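Local structure of putative cytochrome P450 120 (Synechocystis sp., 2VE3) at residues Pro114-Leu117 against Asp118-Leu121; Glu292-Ala295 against Glu296-Lys299; Ala405-Leu408 against Ile409-Phe412. The protein binds heme and retinoic acid and probably acts as a heme-dependent monooxygenase. All blocks are in the same frame, centred on the assembly; numbering follows the deposited sequence.

The three contacts come in series along the chain, and contact 2 touches both of the others. It meets contact 1 where Leu121 CD1 comes within 3.4 Å of Ala295 N and where Asp118 CG lies 3.5 Å from Ala295 CB. It meets contact 3 through Leu293 CB, 3.5 Å from Arg407 NH2, and through Leu298 CD2, 3.8 Å from Thr406 OG1. Contacts 1 and 3 do not meet, their nearest atoms being about 8 Å apart. The Leu117 side chain of contact 1 is about 9 Å from the heme and about 11 Å from the side chain of Cys391, the probable axial ligand; the Ala405 side chain of contact 3 is about 12 Å from the heme.

Contact 1: Pro114-Leu117 against Asp118-Leu121; sequences PRTL and DSYL
Leu117, on the short helix 114-118 of the P450 fold, packs against Tyr120, in the link to helix 121-137. Proline suits the first turn of a helix, where no backbone N-H is required. The backbone bonds change in span along the segment: Ser119 N reaches Arg115 O at 3.1 Å, an i to i+4 step, whereas Tyr120 N bonds Leu117 O, only three residues back, at 2.9 Å. That donor stands above the carbonyl plane, 67° out of it, and a weak second bond joins it to Thr116 O.

Among side-chain polar groups, Ser119 is short enough to turn back to the preceding helical turn. With chi1 at 67°, OG sits between the backbone N and the carbonyl carbon and donates to Thr116 O at 2.7 Å. Asp118 touches Ala295 of helix 295-298.

The Tyr120 ring gathers the remaining contacts. Thr116 O, a polar neighbour, lies 3.5 Å above one ring face, offset toward the rim. The apolar ones come from Leu117 CD2, which approaches obliquely, 3.9 Å from CD2 of Tyr120, while Leu117 also reaches Glu395 of helix 394-411, and from Thr116 CG2, which runs alongside the phenol, 4.1 Å from Tyr120 CZ.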
ATOM      1  N   PRO A 114      14.566   6.727  11.071  1.00 39.36           N
ATOM      2  CA  PRO A 114      13.913   6.918  12.366  1.00 40.19           C
ATOM      3  C   PRO A 114      13.785   8.380  12.812  1.00 40.86           C
ATOM      4  O   PRO A 114      12.730   8.769  13.314  1.00 41.32           O
ATOM      5  CB  PRO A 114      14.810   6.128  13.324  1.00 40.25           C
ATOM      6  CG  PRO A 114      15.291   4.996  12.490  1.00 40.01           C
ATOM      7  CD  PRO A 114      15.478   5.563  11.100  1.00 39.42           C
ATOM      8  N   ARG A 115      14.837   9.177  12.630  1.00 41.29           N
ATOM      9  CA  ARG A 115      14.802  10.582  13.044  1.00 41.80           C
ATOM     10  C   ARG A 115      14.065  11.489  12.063  1.00 40.93           C
ATOM     11  O   ARG A 115      13.447  12.459  12.476  1.00 40.80           O
ATOM     12  CB  ARG A 115      16.212  11.118  13.337  1.00 41.82           C
ATOM     13  CG  ARG A 115      16.740  10.720  14.715  1.00 43.10           C
ATOM     14  CD  ARG A 115      18.119  11.304  14.988  1.00 43.73           C
ATOM     15  NE  ARG A 115      19.148  10.754  14.098  1.00 47.81           N
ATOM     16  CZ  ARG A 115      20.277  11.382  13.772  1.00 48.81           C
ATOM     17  NH1 ARG A 115      20.536  12.598  14.254  1.00 49.14           N
ATOM     18  NH2 ARG A 115      21.148  10.799  12.954  1.00 49.45           N
ATOM     19  N   THR A 116      14.135  11.176  10.774  1.00 40.98           N
ATOM     20  CA  THR A 116      13.446  11.965   9.736  1.00 41.02           C
ATOM     21  C   THR A 116      11.929  11.788   9.857  1.00 40.87           C
ATOM     22  O   THR A 116      11.156  12.705   9.573  1.00 41.06           O
ATOM     23  CB  THR A 116      13.893  11.561   8.310  1.00 41.05           C
ATOM     24  OG1 THR A 116      15.315  11.685   8.194  1.00 41.97           O
ATOM     25  CG2 THR A 116      13.217  12.435   7.233  1.00 40.78           C
ATOM     26  N   LEU A 117      11.522  10.594  10.266  1.00 40.55           N
ATOM     27  CA  LEU A 117      10.121  10.305  10.527  1.00 40.34           C
ATOM     28  C   LEU A 117       9.633  11.083  11.749  1.00 40.19           C
ATOM     29  O   LEU A 117       8.529  11.630  11.744  1.00 39.64           O
ATOM     30  CB  LEU A 117       9.926   8.803  10.732  1.00 40.24           C
ATOM     31  CG  LEU A 117      10.230   7.882   9.555  1.00 40.15           C
ATOM     32  CD1 LEU A 117      10.006   6.458   9.999  1.00 40.74           C
ATOM     33  CD2 LEU A 117       9.383   8.211   8.322  1.00 40.53           C
ATOM     34  N   ASP A 118      10.473  11.129  12.786  1.00 40.28           N
ATOM     35  CA  ASP A 118      10.191  11.901  13.991  1.00 40.05           C
ATOM     36  C   ASP A 118       9.923  13.368  13.646  1.00 39.81           C
ATOM     37  O   ASP A 118       9.025  13.991  14.215  1.00 39.98           O
ATOM     38  CB  ASP A 118      11.351  11.779  14.984  1.00 40.51           C
ATOM     39  CG  ASP A 118      11.435  10.397  15.647  1.00 41.36           C
ATOM     40  OD1 ASP A 118      10.765   9.440  15.197  1.00 43.10           O
ATOM     41  OD2 ASP A 118      12.191  10.269  16.637  1.00 42.58           O
ATOM     42  N   SER A 119      10.680  13.903  12.688  1.00 39.40           N
ATOM     43  CA  SER A 119      10.498  15.285  12.236  1.00 38.82           C
ATOM     44  C   SER A 119       9.256  15.508  11.377  1.00 38.78           C
ATOM     45  O   SER A 119       8.840  16.653  11.191  1.00 39.05           O
ATOM     46  CB  SER A 119      11.753  15.807  11.510  1.00 38.94           C
ATOM     47  OG  SER A 119      11.982  15.142  10.282  1.00 38.18           O
ATOM     48  N   TYR A 120       8.663  14.431  10.856  1.00 38.69           N
ATOM     49  CA  TYR A 120       7.420  14.533  10.072  1.00 38.19           C
ATOM     50  C   TYR A 120       6.193  14.825  10.946  1.00 37.41           C
ATOM     51  O   TYR A 120       5.203  15.388  10.474  1.00 37.21           O
ATOM     52  CB  TYR A 120       7.172  13.252   9.267  1.00 38.66           C
ATOM     53  CG  TYR A 120       8.002  13.077   8.005  1.00 39.65           C
ATOM     54  CD1 TYR A 120       8.513  14.175   7.308  1.00 40.76           C
ATOM     55  CD2 TYR A 120       8.232  11.802   7.476  1.00 40.53           C
ATOM     56  CE1 TYR A 120       9.260  14.008   6.131  1.00 41.69           C
ATOM     57  CE2 TYR A 120       8.971  11.621   6.302  1.00 40.31           C
ATOM     58  CZ  TYR A 120       9.484  12.727   5.636  1.00 40.87           C
ATOM     59  OH  TYR A 120      10.211  12.560   4.476  1.00 40.24           O
ATOM     60  N   LEU A 121       6.272  14.449  12.217  1.00 36.68           N
ATOM     61  CA  LEU A 121       5.108  14.457  13.120  1.00 36.36           C
ATOM     62  C   LEU A 121       4.267  15.737  13.245  1.00 35.67           C
ATOM     63  O   LEU A 121       3.045  15.668  13.058  1.00 35.54           O
ATOM     64  CB  LEU A 121       5.494  13.964  14.513  1.00 36.69           C
ATOM     65  CG  LEU A 121       5.529  12.455  14.667  1.00 37.30           C
ATOM     66  CD1 LEU A 121       5.429  12.134  16.134  1.00 37.79           C
ATOM     67  CD2 LEU A 121       4.356  11.860  13.909  1.00 38.48           C
TER

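Contact 2: Glu292-Ala295 against Glu296-Lys299; sequences ELTA and ETLK
Thr294 O is gripped by two backbone donors, Thr297 N at 3.1 Å and Leu298 N at 3.4 Å, both weak. The first bond is markedly bent, with an N-H...O angle of 128°, and the second is straighter at 161°; they accompany the change from an extended approach to a helical turn. Beside them the two threonines add a side-chain link: Thr294 OG1 and Thr297 OG1 are hydrogen-bonded at 3.1 Å, the side chains crossing at about a right angle. Short hydroxyl side chains fit here, since each can pair near the backbone while remaining at least partly exposed.

This single turn, helix 295-298, lies in the connection between helices 274-285 and 302-314 of the P450 fold. Leu298 of this turn and Leu293 of the loop before it both pack on helix 394-411. Leu293 has CG anti to its backbone N (chi1 -171°), which carries the branch across to Leu298, where CD2 of Leu293 meets CG of Leu298 at 3.6 Å. Leu293 also rests on Leu403 and Arg407, and Leu298 on Thr406 and Leu121. Replacing Leu298 by an alanine would probably leave Leu293 CD2 without the leucine branch it packs against and open a gap facing Leu121 and Thr406.

Ala295, small enough to sit against Leu121, has its CB 3.5 Å from Glu296 OE1. The carboxylate of Glu296 lies close to that of Asp118, a like-charge approach that Lys299, in a long, weak ion pair with Asp118, may partly offset. The lysine chain runs past the Ala295 carbonyl, with CD 3.5 Å from Ala295 O.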
ATOM      1  N   GLU A 292      -0.113  17.806  23.450  1.00 50.36           N
ATOM      2  CA  GLU A 292       1.238  17.277  23.634  1.00 49.51           C
ATOM      3  C   GLU A 292       1.315  15.798  23.244  1.00 48.86           C
ATOM      4  O   GLU A 292       0.880  14.915  23.995  1.00 48.68           O
ATOM      5  CB  GLU A 292       1.695  17.477  25.078  1.00 49.60           C
ATOM      6  N   LEU A 293       1.859  15.555  22.050  1.00 47.98           N
ATOM      7  CA  LEU A 293       2.062  14.209  21.518  1.00 47.00           C
ATOM      8  C   LEU A 293       3.369  14.171  20.713  1.00 46.29           C
ATOM      9  O   LEU A 293       3.471  14.802  19.655  1.00 46.34           O
ATOM     10  CB  LEU A 293       0.868  13.794  20.641  1.00 47.04           C
ATOM     11  CG  LEU A 293       0.747  12.344  20.142  1.00 47.06           C
ATOM     12  CD1 LEU A 293      -0.616  12.096  19.509  1.00 45.89           C
ATOM     13  CD2 LEU A 293       1.857  11.964  19.170  1.00 47.12           C
ATOM     14  N   THR A 294       4.354  13.430  21.219  1.00 45.18           N
ATOM     15  CA  THR A 294       5.665  13.307  20.571  1.00 44.19           C
ATOM     16  C   THR A 294       5.880  11.945  19.926  1.00 43.39           C
ATOM     17  O   THR A 294       5.099  11.023  20.128  1.00 43.33           O
ATOM     18  CB  THR A 294       6.824  13.539  21.569  1.00 44.13           C
ATOM     19  OG1 THR A 294       6.415  13.134  22.879  1.00 44.04           O
ATOM     20  CG2 THR A 294       7.232  15.005  21.591  1.00 44.42           C
ATOM     21  N   ALA A 295       6.959  11.835  19.158  1.00 42.55           N
ATOM     22  CA  ALA A 295       7.371  10.580  18.542  1.00 41.60           C
ATOM     23  C   ALA A 295       7.661   9.491  19.575  1.00 40.80           C
ATOM     24  O   ALA A 295       7.458   8.307  19.307  1.00 40.69           O
ATOM     25  CB  ALA A 295       8.585  10.810  17.654  1.00 41.71           C
ATOM     26  N   GLU A 296       8.138   9.892  20.750  1.00 39.69           N
ATOM     27  CA  GLU A 296       8.446   8.932  21.806  1.00 38.87           C
ATOM     28  C   GLU A 296       7.166   8.472  22.524  1.00 37.59           C
ATOM     29  O   GLU A 296       7.134   7.388  23.105  1.00 37.42           O
ATOM     30  CB  GLU A 296       9.490   9.493  22.795  1.00 39.34           C
ATOM     31  CG  GLU A 296      10.705  10.228  22.144  1.00 41.04           C
ATOM     32  CD  GLU A 296      11.374   9.453  20.991  1.00 43.36           C
ATOM     33  OE1 GLU A 296      11.080   9.769  19.809  1.00 43.41           O
ATOM     34  OE2 GLU A 296      12.181   8.528  21.261  1.00 43.22           O
ATOM     35  N   THR A 297       6.116   9.292  22.466  1.00 36.15           N
ATOM     36  CA  THR A 297       4.804   8.935  23.015  1.00 35.02           C
ATOM     37  C   THR A 297       4.128   7.792  22.236  1.00 34.04           C
ATOM     38  O   THR A 297       3.609   6.837  22.833  1.00 33.77           O
ATOM     39  CB  THR A 297       3.884  10.171  23.090  1.00 35.40           C
ATOM     40  OG1 THR A 297       4.396  11.074  24.085  1.00 35.36           O
ATOM     41  CG2 THR A 297       2.445   9.782  23.448  1.00 35.16           C
ATOM     42  N   LEU A 298       4.143   7.895  20.910  1.00 32.40           N
ATOM     43  CA  LEU A 298       3.618   6.848  20.026  1.00 31.39           C
ATOM     44  C   LEU A 298       4.389   5.526  20.118  1.00 30.69           C
ATOM     45  O   LEU A 298       3.877   4.473  19.730  1.00 30.09           O
ATOM     46  CB  LEU A 298       3.622   7.337  18.575  1.00 31.09           C
ATOM     47  CG  LEU A 298       2.805   8.579  18.205  1.00 31.13           C
ATOM     48  CD1 LEU A 298       3.225   9.098  16.836  1.00 30.09           C
ATOM     49  CD2 LEU A 298       1.299   8.316  18.253  1.00 30.75           C
ATOM     50  N   LYS A 299       5.627   5.589  20.615  1.00 30.30           N
ATOM     51  CA  LYS A 299       6.435   4.382  20.855  1.00 29.59           C
ATOM     52  C   LYS A 299       6.086   3.688  22.171  1.00 29.09           C
ATOM     53  O   LYS A 299       6.674   2.662  22.513  1.00 29.05           O
ATOM     54  CB  LYS A 299       7.929   4.706  20.817  1.00 29.50           C
ATOM     55  CG  LYS A 299       8.508   4.804  19.425  1.00 29.24           C
ATOM     56  CD  LYS A 299       9.776   5.629  19.442  1.00 29.63           C
ATOM     57  CE  LYS A 299      10.399   5.755  18.055  1.00 31.55           C
ATOM     58  NZ  LYS A 299       9.538   6.521  17.123  1.00 32.65           N
TER

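Contact 3: Ala405-Leu408 against Ile409-Phe412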
ATOM      1  N   ALA A 405      -4.820   6.742  14.433  1.00 21.49           N
ATOM      2  CA  ALA A 405      -5.509   5.865  15.351  1.00 21.83           C
ATOM      3  C   ALA A 405      -5.603   6.544  16.716  1.00 22.08           C
ATOM      4  O   ALA A 405      -6.669   6.530  17.349  1.00 22.21           O
ATOM      5  CB  ALA A 405      -4.764   4.547  15.461  1.00 20.89           C
ATOM      6  N   THR A 406      -4.495   7.161  17.126  1.00 21.74           N
ATOM      7  CA  THR A 406      -4.369   7.794  18.430  1.00 22.44           C
ATOM      8  C   THR A 406      -5.270   9.015  18.557  1.00 22.78           C
ATOM      9  O   THR A 406      -6.072   9.100  19.473  1.00 23.33           O
ATOM     10  CB  THR A 406      -2.880   8.139  18.754  1.00 22.48           C
ATOM     11  OG1 THR A 406      -2.132   6.930  18.931  1.00 20.45           O
ATOM     12  CG2 THR A 406      -2.765   8.983  20.023  1.00 22.92           C
ATOM     13  N   ARG A 407      -5.147   9.954  17.630  1.00 23.61           N
ATOM     14  CA  ARG A 407      -5.977  11.164  17.663  1.00 24.04           C
ATOM     15  C   ARG A 407      -7.469  10.913  17.495  1.00 24.58           C
ATOM     16  O   ARG A 407      -8.287  11.635  18.072  1.00 25.20           O
ATOM     17  CB  ARG A 407      -5.504  12.179  16.633  1.00 23.84           C
ATOM     18  CG  ARG A 407      -4.164  12.787  16.948  1.00 22.85           C
ATOM     19  CD  ARG A 407      -4.156  13.462  18.302  1.00 24.69           C
ATOM     20  NE  ARG A 407      -3.064  14.422  18.381  1.00 25.98           N
ATOM     21  CZ  ARG A 407      -2.633  15.007  19.493  1.00 26.89           C
ATOM     22  NH1 ARG A 407      -3.188  14.715  20.665  1.00 26.71           N
ATOM     23  NH2 ARG A 407      -1.621  15.874  19.425  1.00 25.70           N
ATOM     24  N   LEU A 408      -7.824   9.902  16.703  1.00 24.85           N
ATOM     25  CA  LEU A 408      -9.224   9.578  16.473  1.00 24.97           C
ATOM     26  C   LEU A 408      -9.862   8.964  17.718  1.00 25.45           C
ATOM     27  O   LEU A 408     -10.955   9.363  18.117  1.00 24.98           O
ATOM     28  CB  LEU A 408      -9.389   8.645  15.269  1.00 24.72           C
ATOM     29  CG  LEU A 408     -10.812   8.118  15.011  1.00 24.72           C
ATOM     30  CD1 LEU A 408     -11.799   9.231  14.686  1.00 22.86           C
ATOM     31  CD2 LEU A 408     -10.823   7.040  13.925  1.00 23.63           C
ATOM     32  N   ILE A 409      -9.175   8.007  18.332  1.00 26.13           N
ATOM     33  CA  ILE A 409      -9.717   7.339  19.513  1.00 26.97           C
ATOM     34  C   ILE A 409      -9.736   8.244  20.759  1.00 27.87           C
ATOM     35  O   ILE A 409     -10.673   8.191  21.554  1.00 28.03           O
ATOM     36  CB  ILE A 409      -9.052   5.951  19.751  1.00 27.12           C
ATOM     37  CG1 ILE A 409      -9.591   4.960  18.715  1.00 26.35           C
ATOM     38  CG2 ILE A 409      -9.332   5.433  21.175  1.00 27.77           C
ATOM     39  CD1 ILE A 409      -8.961   3.582  18.736  1.00 26.48           C
ATOM     40  N   GLN A 410      -8.715   9.088  20.924  1.00 28.84           N
ATOM     41  CA  GLN A 410      -8.690  10.005  22.077  1.00 29.47           C
ATOM     42  C   GLN A 410      -9.832  11.032  22.060  1.00 29.33           C
ATOM     43  O   GLN A 410     -10.337  11.426  23.117  1.00 29.84           O
ATOM     44  CB  GLN A 410      -7.313  10.668  22.264  1.00 29.52           C
ATOM     45  CG  GLN A 410      -7.027  11.859  21.371  1.00 30.43           C
ATOM     46  CD  GLN A 410      -5.836  12.686  21.833  1.00 30.40           C
ATOM     47  OE1 GLN A 410      -4.785  12.683  21.194  1.00 32.03           O
ATOM     48  NE2 GLN A 410      -5.996  13.405  22.942  1.00 32.19           N
ATOM     49  N   GLN A 411     -10.254  11.435  20.867  1.00 29.32           N
ATOM     50  CA  GLN A 411     -11.293  12.459  20.721  1.00 29.20           C
ATOM     51  C   GLN A 411     -12.702  11.935  20.425  1.00 28.47           C
ATOM     52  O   GLN A 411     -13.688  12.574  20.807  1.00 28.80           O
ATOM     53  CB  GLN A 411     -10.897  13.447  19.624  1.00 29.64           C
ATOM     54  CG  GLN A 411      -9.626  14.201  19.907  1.00 31.52           C
ATOM     55  CD  GLN A 411      -9.130  14.920  18.687  1.00 35.00           C
ATOM     56  OE1 GLN A 411      -9.834  15.761  18.113  1.00 36.79           O
ATOM     57  NE2 GLN A 411      -7.911  14.595  18.271  1.00 34.09           N
ATOM     58  N   PHE A 412     -12.813  10.806  19.724  1.00 27.27           N
ATOM     59  CA  PHE A 412     -14.133  10.346  19.276  1.00 26.08           C
ATOM     60  C   PHE A 412     -14.420   8.863  19.473  1.00 25.10           C
ATOM     61  O   PHE A 412     -13.524   8.019  19.385  1.00 24.56           O
ATOM     62  CB  PHE A 412     -14.343  10.641  17.787  1.00 26.52           C
ATOM     63  CG  PHE A 412     -14.292  12.101  17.421  1.00 27.59           C
ATOM     64  CD1 PHE A 412     -15.438  12.885  17.475  1.00 27.61           C
ATOM     65  CD2 PHE A 412     -13.094  12.682  16.975  1.00 27.94           C
ATOM     66  CE1 PHE A 412     -15.392  14.246  17.106  1.00 28.70           C
ATOM     67  CE2 PHE A 412     -13.038  14.031  16.609  1.00 28.29           C
ATOM     68  CZ  PHE A 412     -14.186  14.815  16.675  1.00 27.38           C
TER
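Arg407 and Gln410 lie side by side and join at their polar ends: Arg407 NH1 donates to Gln410 OE1 at 2.6 Å, with an N-H...O angle of 159°. The oxygen sits at the guanidinium edge, near its plane, and the amide is turned 31° from that plane. Gln410 has chi1 at 81°, between backbone N and carbonyl carbon, which lays its extended chain along the arginine. NH2 forms a salt bridge with Asp125 and bonds Gln291 O, NE is also bonded, and NH1 has a weak second bond to Ser290 O.

Gln411 NE2 is bonded to Gln129 OE1, and Thr406 OG1 to Lys402 O one turn back. The helix that follows the heme-ligand loop in P450s, here 394-411, satisfies its last amides in i to i+4 steps: Ile409 N to Ala405 O at 3.1 Å, Gln410 N to Thr406 O at 3.0 Å and Phe412 N to Leu408 O at 2.8 Å, with Gln411 N bonded weakly to Arg407 O. Phe412 then begins strand 412-416. Ile409, apolar and branched, suits the side packed on Phe266 and Val280.

The buried guanidinium has a neutral amide that probably helps hold its orientation, together with Asp125 and the Gln291 carbonyl, while Asp125 supplies the opposing charge that probably keeps it ionised.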